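Side-chain contacts in ditrans,polycis-undecaprenyl-diphosphate synthase ((2E,6E)-farnesyl-diphosphate specific) (Acinetobacter baumannii, PDB 6ACS), which probably condenses eight isopentenyl diphosphate units in turn onto farnesyl diphosphate, making undecaprenyl diphosphate, the lipid carrier precursor for bacterial cell wall synthesis: residues I193-F196 and L197-Q200; G139-D142 and I143-A147; L184-T187 and G188-R192; F235-T238 and S239-Q243. All coordinates share one frame; numbering follows the deposited sequence.

Interaction 1 of 4, residues I193-F196 and L197-Q200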
loop_
_atom_site.group_PDB
_atom_site.type_symbol
_atom_site.label_atom_id
_atom_site.label_comp_id
_atom_site.label_asym_id
_atom_site.label_seq_id
_atom_site.Cartn_x
_atom_site.Cartn_y
_atom_site.Cartn_z
ATOM N N ILE B 193 -0.686 -7.803 1.251
ATOM C CA ILE B 193 0.621 -7.244 1.580
ATOM C C ILE B 193 0.910 -7.307 3.067
ATOM O O ILE B 193 2.073 -7.121 3.462
ATOM C CB ILE B 193 0.798 -5.806 1.058
ATOM C CG1 ILE B 193 -0.383 -4.911 1.430
ATOM C CG2 ILE B 193 1.039 -5.843 -0.434
ATOM C CD1 ILE B 193 -0.312 -3.542 0.764
ATOM N N SER B 194 -0.096 -7.611 3.894
ATOM C CA SER B 194 0.057 -7.919 5.317
ATOM C C SER B 194 0.962 -6.915 6.035
ATOM O O SER B 194 1.883 -7.287 6.764
ATOM C CB SER B 194 0.583 -9.338 5.511
ATOM O OG SER B 194 -0.335 -10.287 4.992
ATOM N N ASN B 195 0.673 -5.633 5.842
ATOM C CA ASN B 195 1.286 -4.597 6.675
ATOM C C ASN B 195 2.807 -4.576 6.514
ATOM O O ASN B 195 3.557 -4.364 7.472
ATOM C CB ASN B 195 0.904 -4.792 8.142
ATOM C CG ASN B 195 1.284 -3.602 8.999
ATOM O OD1 ASN B 195 1.267 -2.463 8.536
ATOM N ND2 ASN B 195 1.664 -3.867 10.239
ATOM N N PHE B 196 3.273 -4.755 5.284
ATOM C CA PHE B 196 4.704 -4.627 5.054
ATOM C C PHE B 196 4.881 -3.179 4.597
ATOM O O PHE B 196 4.339 -2.282 5.248
ATOM C CB PHE B 196 5.173 -5.750 4.096
ATOM C CG PHE B 196 6.668 -5.780 3.799
ATOM C CD1 PHE B 196 7.611 -5.516 4.773
ATOM C CD2 PHE B 196 7.106 -6.233 2.566
ATOM C CE1 PHE B 196 8.974 -5.567 4.478
ATOM C CE2 PHE B 196 8.476 -6.326 2.268
ATOM C CZ PHE B 196 9.405 -5.991 3.219
ATOM N N LEU B 197 5.563 -2.926 3.488
ATOM C CA LEU B 197 5.967 -1.583 3.024
ATOM C C LEU B 197 4.858 -0.753 2.360
ATOM O O LEU B 197 4.905 -0.443 1.165
ATOM C CB LEU B 197 7.102 -1.753 2.041
ATOM C CG LEU B 197 8.360 -2.421 2.558
ATOM C CD1 LEU B 197 9.295 -2.691 1.365
ATOM C CD2 LEU B 197 9.016 -1.496 3.565
ATOM N N LEU B 198 3.901 -0.305 3.169
ATOM C CA LEU B 198 2.700 0.335 2.621
ATOM C C LEU B 198 3.022 1.639 1.889
ATOM O O LEU B 198 2.599 1.850 0.742
ATOM C CB LEU B 198 1.712 0.612 3.756
ATOM C CG LEU B 198 1.349 -0.615 4.586
ATOM C CD1 LEU B 198 0.469 -0.182 5.770
ATOM C CD2 LEU B 198 0.657 -1.704 3.746
ATOM N N TRP B 199 3.757 2.537 2.543
ATOM C CA TRP B 199 4.124 3.793 1.894
ATOM C C TRP B 199 5.025 3.540 0.690
ATOM O O TRP B 199 4.806 4.093 -0.397
ATOM C CB TRP B 199 4.808 4.709 2.917
ATOM C CG TRP B 199 5.242 6.057 2.394
ATOM C CD1 TRP B 199 6.412 6.350 1.729
ATOM C CD2 TRP B 199 4.531 7.292 2.515
ATOM N NE1 TRP B 199 6.456 7.697 1.416
ATOM C CE2 TRP B 199 5.315 8.295 1.902
ATOM C CE3 TRP B 199 3.303 7.653 3.094
ATOM C CZ2 TRP B 199 4.910 9.623 1.846
ATOM C CZ3 TRP B 199 2.919 8.975 3.036
ATOM C CH2 TRP B 199 3.704 9.934 2.415
ATOM N N GLN B 200 6.049 2.695 0.873
ATOM C CA GLN B 200 7.112 2.547 -0.111
ATOM C C GLN B 200 6.675 1.732 -1.320
ATOM O O GLN B 200 7.297 1.839 -2.383
ATOM C CB GLN B 200 8.328 1.878 0.537
ATOM C CG GLN B 200 8.903 2.645 1.760
ATOM C CD GLN B 200 8.304 2.242 3.112
ATOM O OE1 GLN B 200 7.178 1.758 3.204
ATOM N NE2 GLN B 200 9.070 2.456 4.170
#
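The ring of F196 has the branch point of L197 on one face: L197 CG stands 3.6 Å from the ring centroid and only 6° off the normal, a CH-pi contact centred on the ring. The two side chains run side by side in the same direction, L197 CD1 reaching the far end of the ring at F196 CZ (3.8 Å). They can do so because F196 CG is anti to its own nitrogen (chi1 -178°) while L197 CG sits beside its nitrogen. F196 also stacks with F60 and packs on A14, I16 and T58, which places the pair against strands 12-17 and 56-61.

A second apolar meeting lies between I193 and L198, whose chains cross obliquely; in the conformer given, I193 CD1 lies 3.6 Å from L198 CD2. The other methyl, L198 CD1, rests 3.7 Å from N195 OD1, an oxygen that accepts from M140 N. A202 of the second subunit packs on I193 and L198. The backbone turns at L197, the centre of an inverse gamma turn. This buried turn belongs to the loop between strands 183-186 and 205-208, and I193 and S194 are predicted substrate-binding residues of the cis-prenyltransferase fold.

Interaction 2 of 4, residues G139-D142 and I143-A147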
loop_
_atom_site.group_PDB
_atom_site.type_symbol
_atom_site.label_atom_id
_atom_site.label_comp_id
_atom_site.label_asym_id
_atom_site.label_seq_id
_atom_site.Cartn_x
_atom_site.Cartn_y
_atom_site.Cartn_z
ATOM N N GLY B 139 4.379 -1.827 8.368
ATOM C CA GLY B 139 4.204 -0.600 7.599
ATOM C C GLY B 139 3.441 0.466 8.363
ATOM O O GLY B 139 3.730 1.664 8.261
ATOM N N MET B 140 2.434 0.049 9.120
ATOM C CA MET B 140 1.728 1.002 9.958
ATOM C C MET B 140 2.637 1.564 11.036
ATOM O O MET B 140 2.591 2.769 11.311
ATOM C CB MET B 140 0.500 0.347 10.584
ATOM C CG MET B 140 -0.603 0.095 9.556
ATOM S SD MET B 140 -2.101 -0.620 10.320
ATOM C CE MET B 140 -1.612 -2.311 10.583
ATOM N N TRP B 141 3.432 0.699 11.682
ATOM C CA TRP B 141 4.383 1.179 12.680
ATOM C C TRP B 141 5.299 2.229 12.070
ATOM O O TRP B 141 5.556 3.263 12.683
ATOM C CB TRP B 141 5.222 0.023 13.248
ATOM C CG TRP B 141 6.414 0.565 14.004
ATOM C CD1 TRP B 141 6.447 0.948 15.313
ATOM C CD2 TRP B 141 7.709 0.857 13.466
ATOM N NE1 TRP B 141 7.698 1.447 15.630
ATOM C CE2 TRP B 141 8.487 1.400 14.511
ATOM C CE3 TRP B 141 8.297 0.695 12.204
ATOM C CZ2 TRP B 141 9.804 1.805 14.326
ATOM C CZ3 TRP B 141 9.616 1.102 12.022
ATOM C CH2 TRP B 141 10.353 1.639 13.082
ATOM N N ASP B 142 5.800 1.957 10.863
ATOM C CA ASP B 142 6.731 2.844 10.157
ATOM C C ASP B 142 6.100 4.214 9.941
ATOM O O ASP B 142 6.701 5.258 10.244
ATOM C CB ASP B 142 7.088 2.148 8.822
ATOM C CG ASP B 142 8.217 2.815 8.018
ATOM O OD1 ASP B 142 8.815 3.825 8.442
ATOM O OD2 ASP B 142 8.528 2.263 6.920
ATOM N N ILE B 143 4.856 4.215 9.452
ATOM C CA ILE B 143 4.131 5.448 9.188
ATOM C C ILE B 143 3.855 6.212 10.481
ATOM O O ILE B 143 4.048 7.434 10.550
ATOM C CB ILE B 143 2.844 5.106 8.420
ATOM C CG1 ILE B 143 3.198 4.774 6.959
ATOM C CG2 ILE B 143 1.810 6.234 8.511
ATOM C CD1 ILE B 143 2.125 3.971 6.230
ATOM N N ALA B 144 3.400 5.514 11.530
ATOM C CA ALA B 144 3.109 6.216 12.780
ATOM C C ALA B 144 4.390 6.708 13.451
ATOM O O ALA B 144 4.382 7.744 14.116
ATOM C CB ALA B 144 2.283 5.321 13.728
ATOM N N ASN B 145 5.500 5.990 13.266
ATOM C CA ASN B 145 6.795 6.436 13.774
ATOM C C ASN B 145 7.248 7.715 13.071
ATOM O O ASN B 145 7.763 8.644 13.717
ATOM C CB ASN B 145 7.815 5.313 13.574
ATOM C CG ASN B 145 9.188 5.664 14.109
ATOM O OD1 ASN B 145 10.147 5.858 13.355
ATOM N ND2 ASN B 145 9.293 5.739 15.411
ATOM N N ALA B 146 7.051 7.778 11.749
ATOM C CA ALA B 146 7.304 9.019 11.020
ATOM C C ALA B 146 6.430 10.158 11.565
ATOM O O ALA B 146 6.900 11.288 11.779
ATOM C CB ALA B 146 7.045 8.802 9.521
ATOM N N ALA B 147 5.146 9.872 11.796
ATOM C CA ALA B 147 4.240 10.900 12.320
ATOM C C ALA B 147 4.676 11.379 13.698
ATOM O O ALA B 147 4.583 12.577 14.016
ATOM C CB ALA B 147 2.808 10.357 12.366
#
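W141 and N145, one helical turn apart, meet through side chain and backbone together. N145 N donates to W141 O at 2.8 Å, and N145 CB lies over one face of the indole, 4.3 Å from the centroid of the six-membered ring of W141 and 19° off the normal. With CG anti to the backbone nitrogen in both residues, the two groups extend the same way. The amide plane is turned just 14° from the ring, and N145 CG approaches W141 CZ2 to 3.9 Å. The amide oxygen N145 OD1 is used one turn further on, where it accepts from Q149 NE2.

Three more backbone bonds continue the ladder. I143 N donates to G139 O (3.0 Å), A144 N to M140 O (2.9 Å) and A146 N to D142 O (3.0 Å), so all four carbonyls of 139-142 have an amide partner. The side chain of I143 folds back along the first of these, I143 CG1 lying 3.4 Å from G139 O.

The buried carboxylate of D142 is satisfied at both oxygens: OD2 by Y137 OH and Q200 NE2, OD1 by S174 OG. The i to i+4 pattern is that of a regular alpha-helix, here the first turns of helix 139-155, where I143 packs on I143 of the second subunit in the homodimer.

Interaction 3 of 4, residues L184-T187 and G188-R192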
loop_
_atom_site.group_PDB
_atom_site.type_symbol
_atom_site.label_atom_id
_atom_site.label_comp_id
_atom_site.label_asym_id
_atom_site.label_seq_id
_atom_site.Cartn_x
_atom_site.Cartn_y
_atom_site.Cartn_z
ATOM N N LEU B 184 7.043 -6.079 -5.575
ATOM C CA LEU B 184 6.910 -6.737 -4.282
ATOM C C LEU B 184 6.427 -8.155 -4.542
ATOM O O LEU B 184 5.366 -8.344 -5.134
ATOM C CB LEU B 184 5.948 -5.973 -3.367
ATOM C CG LEU B 184 5.771 -6.496 -1.932
ATOM C CD1 LEU B 184 5.310 -5.333 -1.041
ATOM C CD2 LEU B 184 4.791 -7.648 -1.867
ATOM N N ILE B 185 7.180 -9.140 -4.054
ATOM C CA ILE B 185 6.866 -10.559 -4.206
ATOM C C ILE B 185 6.351 -11.070 -2.877
ATOM O O ILE B 185 6.989 -10.852 -1.842
ATOM C CB ILE B 185 8.122 -11.349 -4.607
ATOM C CG1 ILE B 185 8.590 -10.933 -5.984
ATOM C CG2 ILE B 185 7.902 -12.874 -4.509
ATOM C CD1 ILE B 185 10.023 -11.359 -6.265
ATOM N N ARG B 186 5.246 -11.802 -2.901
ATOM C CA ARG B 186 4.820 -12.515 -1.706
ATOM C C ARG B 186 4.660 -13.991 -2.022
ATOM O O ARG B 186 3.846 -14.361 -2.876
ATOM C CB ARG B 186 3.520 -11.977 -1.145
ATOM C CG ARG B 186 3.164 -12.840 0.025
ATOM C CD ARG B 186 2.062 -12.349 0.808
ATOM N NE ARG B 186 1.837 -13.273 1.916
ATOM C CZ ARG B 186 1.228 -12.921 3.032
ATOM N NH1 ARG B 186 0.798 -11.682 3.163
ATOM N NH2 ARG B 186 1.034 -13.807 4.000
ATOM N N THR B 187 5.400 -14.828 -1.295
ATOM C CA THR B 187 5.302 -16.272 -1.421
ATOM C C THR B 187 4.277 -16.800 -0.420
ATOM O O THR B 187 3.737 -16.060 0.406
ATOM C CB THR B 187 6.683 -16.918 -1.202
ATOM O OG1 THR B 187 7.123 -16.670 0.145
ATOM C CG2 THR B 187 7.701 -16.304 -2.151
ATOM N N GLY B 188 3.948 -18.081 -0.545
ATOM C CA GLY B 188 3.118 -18.741 0.445
ATOM C C GLY B 188 1.644 -18.869 0.102
ATOM O O GLY B 188 0.931 -19.596 0.799
ATOM N N GLY B 189 1.153 -18.161 -0.909
ATOM C CA GLY B 189 -0.191 -18.356 -1.405
ATOM C C GLY B 189 -1.192 -17.269 -1.074
ATOM O O GLY B 189 -2.230 -17.185 -1.746
ATOM N N ASP B 190 -0.971 -16.468 -0.038
ATOM C CA ASP B 190 -1.977 -15.465 0.284
ATOM C C ASP B 190 -1.798 -14.212 -0.575
ATOM O O ASP B 190 -0.698 -13.882 -1.022
ATOM C CB ASP B 190 -1.931 -15.106 1.770
ATOM C CG ASP B 190 -3.236 -14.487 2.267
ATOM O OD1 ASP B 190 -4.244 -14.490 1.518
ATOM O OD2 ASP B 190 -3.242 -13.997 3.410
ATOM N N PHE B 191 -2.908 -13.521 -0.816
ATOM C CA PHE B 191 -2.883 -12.343 -1.675
ATOM C C PHE B 191 -3.039 -11.086 -0.845
ATOM O O PHE B 191 -3.998 -10.328 -1.029
ATOM C CB PHE B 191 -3.972 -12.418 -2.736
ATOM C CG PHE B 191 -3.708 -13.457 -3.800
ATOM C CD1 PHE B 191 -3.926 -14.795 -3.547
ATOM C CD2 PHE B 191 -3.255 -13.086 -5.050
ATOM C CE1 PHE B 191 -3.696 -15.751 -4.528
ATOM C CE2 PHE B 191 -3.014 -14.035 -6.027
ATOM C CZ PHE B 191 -3.235 -15.366 -5.763
ATOM N N ARG B 192 -2.134 -10.885 0.110
ATOM C CA ARG B 192 -2.156 -9.711 0.970
ATOM C C ARG B 192 -0.761 -9.118 1.040
ATOM O O ARG B 192 0.231 -9.840 0.924
ATOM C CB ARG B 192 -2.589 -10.048 2.395
ATOM C CG ARG B 192 -4.005 -10.629 2.557
ATOM C CD ARG B 192 -4.244 -10.907 4.037
ATOM N NE ARG B 192 -5.665 -11.049 4.359
ATOM C CZ ARG B 192 -6.230 -12.154 4.848
ATOM N NH1 ARG B 192 -5.500 -13.240 5.066
ATOM N NH2 ARG B 192 -7.536 -12.167 5.120
HETATM O O HOH W 1 1.160 -15.512 -2.357
HETATM O O HOH W 2 1.261 -16.084 1.566
HETATM O O HOH W 3 -1.491 -13.897 5.446
#
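R186 lies alongside D190, the two side chains pointing the same way with guanidinium and carboxylate planes 71° apart. D190 CB sits over one face of the guanidinium, toward its rim, 3.9 Å from R186 NH2. D190 OD2 is well out of the guanidinium plane, 4.3 Å from R186 NH2, so the charges are near but no N-H is aimed at it. A water links them instead, donating to D190 OD2 and accepting weakly from R186 NH2. Fully extended from a CG anti to the backbone nitrogen, R186 carries NH1 to R192 O at 3.0 Å. That oxygen lies near the guanidinium plane, whereas the donor stands 57° out of the carbonyl plane. R186 NH1 also bonds S194 OG, and NH2 forms a salt bridge with D18, a predicted magnesium-binding residue.

D190 forms its salt bridge within the loop, to R192: R192 NH1 reaches the syn lone pair of D190 OD2 at 2.9 Å. R192 NH1 also pairs with E205 of the second subunit.

Inside the turn, a second water accepts from R186 NE (2.9 Å) and D190 N (2.8 Å) and donates to T187 O (2.7 Å). The positive phi of G188 and G189 lets the chain turn back over R186. R186 ends strand 183-186, a strand bordered by 12-17 and 205-208 in the parallel sheet, and the loop returns from it toward strand 205-208; helix 218-235 covers I185 through F221 and A224.

Interaction 4 of 4, residues F235-T238 and S239-Q243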
loop_
_atom_site.group_PDB
_atom_site.type_symbol
_atom_site.label_atom_id
_atom_site.label_comp_id
_atom_site.label_asym_id
_atom_site.label_seq_id
_atom_site.Cartn_x
_atom_site.Cartn_y
_atom_site.Cartn_z
ATOM N N PHE B 235 1.559 -1.905 -19.003
ATOM C CA PHE B 235 0.863 -0.937 -18.160
ATOM C C PHE B 235 1.692 0.283 -17.825
ATOM O O PHE B 235 1.210 1.151 -17.082
ATOM C CB PHE B 235 0.402 -1.604 -16.863
ATOM C CG PHE B 235 -0.490 -2.762 -17.098
ATOM C CD1 PHE B 235 -1.797 -2.550 -17.540
ATOM C CD2 PHE B 235 -0.044 -4.062 -16.891
ATOM C CE1 PHE B 235 -2.639 -3.617 -17.778
ATOM C CE2 PHE B 235 -0.891 -5.131 -17.122
ATOM C CZ PHE B 235 -2.183 -4.910 -17.583
ATOM N N GLY B 236 2.900 0.374 -18.361
ATOM C CA GLY B 236 3.768 1.514 -18.214
ATOM C C GLY B 236 4.601 1.493 -16.940
ATOM O O GLY B 236 4.337 0.768 -15.978
ATOM N N LYS B 237 5.612 2.340 -16.951
ATOM C CA LYS B 237 6.468 2.629 -15.816
ATOM C C LYS B 237 5.776 3.632 -14.906
ATOM O O LYS B 237 4.853 4.338 -15.320
ATOM C CB LYS B 237 7.800 3.208 -16.300
ATOM C CG LYS B 237 8.625 2.233 -17.123
ATOM C CD LYS B 237 9.847 2.915 -17.724
ATOM C CE LYS B 237 10.754 1.898 -18.376
ATOM N NZ LYS B 237 11.986 2.492 -18.955
ATOM N N THR B 238 6.179 3.652 -13.638
ATOM C CA THR B 238 5.619 4.672 -12.770
ATOM C C THR B 238 6.265 6.022 -13.100
ATOM O O THR B 238 7.274 6.103 -13.807
ATOM C CB THR B 238 5.871 4.325 -11.304
ATOM O OG1 THR B 238 7.282 4.336 -11.057
ATOM C CG2 THR B 238 5.351 2.920 -10.994
ATOM N N SER B 239 5.722 7.092 -12.525
ATOM C CA SER B 239 6.318 8.403 -12.767
ATOM C C SER B 239 7.703 8.489 -12.142
ATOM O O SER B 239 8.657 8.988 -12.766
ATOM C CB SER B 239 5.403 9.498 -12.218
ATOM O OG SER B 239 4.108 9.396 -12.781
ATOM N N GLU B 240 7.838 7.966 -10.919
ATOM C CA GLU B 240 9.132 7.992 -10.255
ATOM C C GLU B 240 10.146 7.136 -10.998
ATOM O O GLU B 240 11.330 7.480 -11.050
ATOM C CB GLU B 240 9.019 7.525 -8.810
ATOM C CG GLU B 240 10.366 7.598 -8.116
ATOM C CD GLU B 240 10.406 6.861 -6.808
ATOM O OE1 GLU B 240 9.387 6.907 -6.084
ATOM O OE2 GLU B 240 11.459 6.245 -6.509
ATOM N N GLN B 241 9.708 6.009 -11.567
ATOM C CA GLN B 241 10.621 5.204 -12.373
ATOM C C GLN B 241 11.141 5.994 -13.566
ATOM O O GLN B 241 12.336 5.938 -13.887
ATOM C CB GLN B 241 9.922 3.932 -12.850
ATOM C CG GLN B 241 9.846 2.839 -11.815
ATOM C CD GLN B 241 8.861 1.753 -12.211
ATOM O OE1 GLN B 241 8.201 1.852 -13.243
ATOM N NE2 GLN B 241 8.746 0.721 -11.383
ATOM N N ILE B 242 10.257 6.728 -14.241
ATOM C CA ILE B 242 10.667 7.496 -15.412
ATOM C C ILE B 242 11.683 8.561 -15.015
ATOM O O ILE B 242 12.697 8.766 -15.703
ATOM C CB ILE B 242 9.429 8.100 -16.103
ATOM C CG1 ILE B 242 8.566 6.979 -16.704
ATOM C CG2 ILE B 242 9.844 9.113 -17.162
ATOM C CD1 ILE B 242 7.183 7.416 -17.126
ATOM N N GLN B 243 11.455 9.225 -13.876
ATOM C CA GLN B 243 12.410 10.240 -13.435
ATOM C C GLN B 243 13.728 9.617 -12.973
ATOM O O GLN B 243 14.806 10.181 -13.210
ATOM C CB GLN B 243 11.794 11.101 -12.332
ATOM C CG GLN B 243 10.550 11.878 -12.770
ATOM C CD GLN B 243 10.719 12.595 -14.114
ATOM O OE1 GLN B 243 9.813 12.580 -14.951
ATOM N NE2 GLN B 243 11.872 13.234 -14.317
#
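T238 OG1 and Q241 OE1 exchange bonds with each other's backbone, the reciprocal pattern of a capping box at the start of helix 239-252. The shorter bond runs from T238 N to Q241 OE1, 2.7 Å long with an angle of 161° at the hydrogen. In return Q241 N donates to T238 OG1 at 3.0 Å, which makes T238 the N-cap and gives the first-turn amide of Q241 a side-chain acceptor.

The threonine hydroxyl gets there because OG1 stands between the backbone nitrogen and carbonyl carbon (chi1 64°), while the glutamine keeps an extended chain beyond CG and lies across it at about a right angle. T238 OG1 touches Q241 CG at 3.1 Å. The other end of the amide, Q241 NE2, bonds D182 OD1, so both ends of this buried group are held and its rotation is fixed.

K237 comes in from the preceding loop: K237 CB lies 3.4 Å from Q241 OE1 and 3.9 Å from I242 CG1, while the ammonium reaches outward to a salt bridge with E245. The first regular helical bond, I242 N to T238 O, measures 3.1 Å. R192 of the second subunit packs on T238 and Q241, and G236 O accepts weakly from its NH2, so the cap borders the dimer interface. T238 N meets Q241 OE1 from above the amide plane, 50° out of it and not on a lone pair.

Interactions 1, 2 and 3 are buried, whereas interaction 4 is a surface contact at the head of helix 239-252; all four reach the second subunit. Interactions 1 and 3 share the loop between strands 183-186 and 205-208 and meet at S194 and R186. Interaction 1 also joins interaction 2, at Q200 and D142 and again through the backbones of N195 and G139. Their chemistry follows their place: apolar and CH-pi contacts beside the sheet in 1, helical backbone bonds in 2, charges and waters near the predicted magnesium site in 3, and reciprocal capping bonds in 4. The centres of interactions 1 and 4 lie about 20 Å apart.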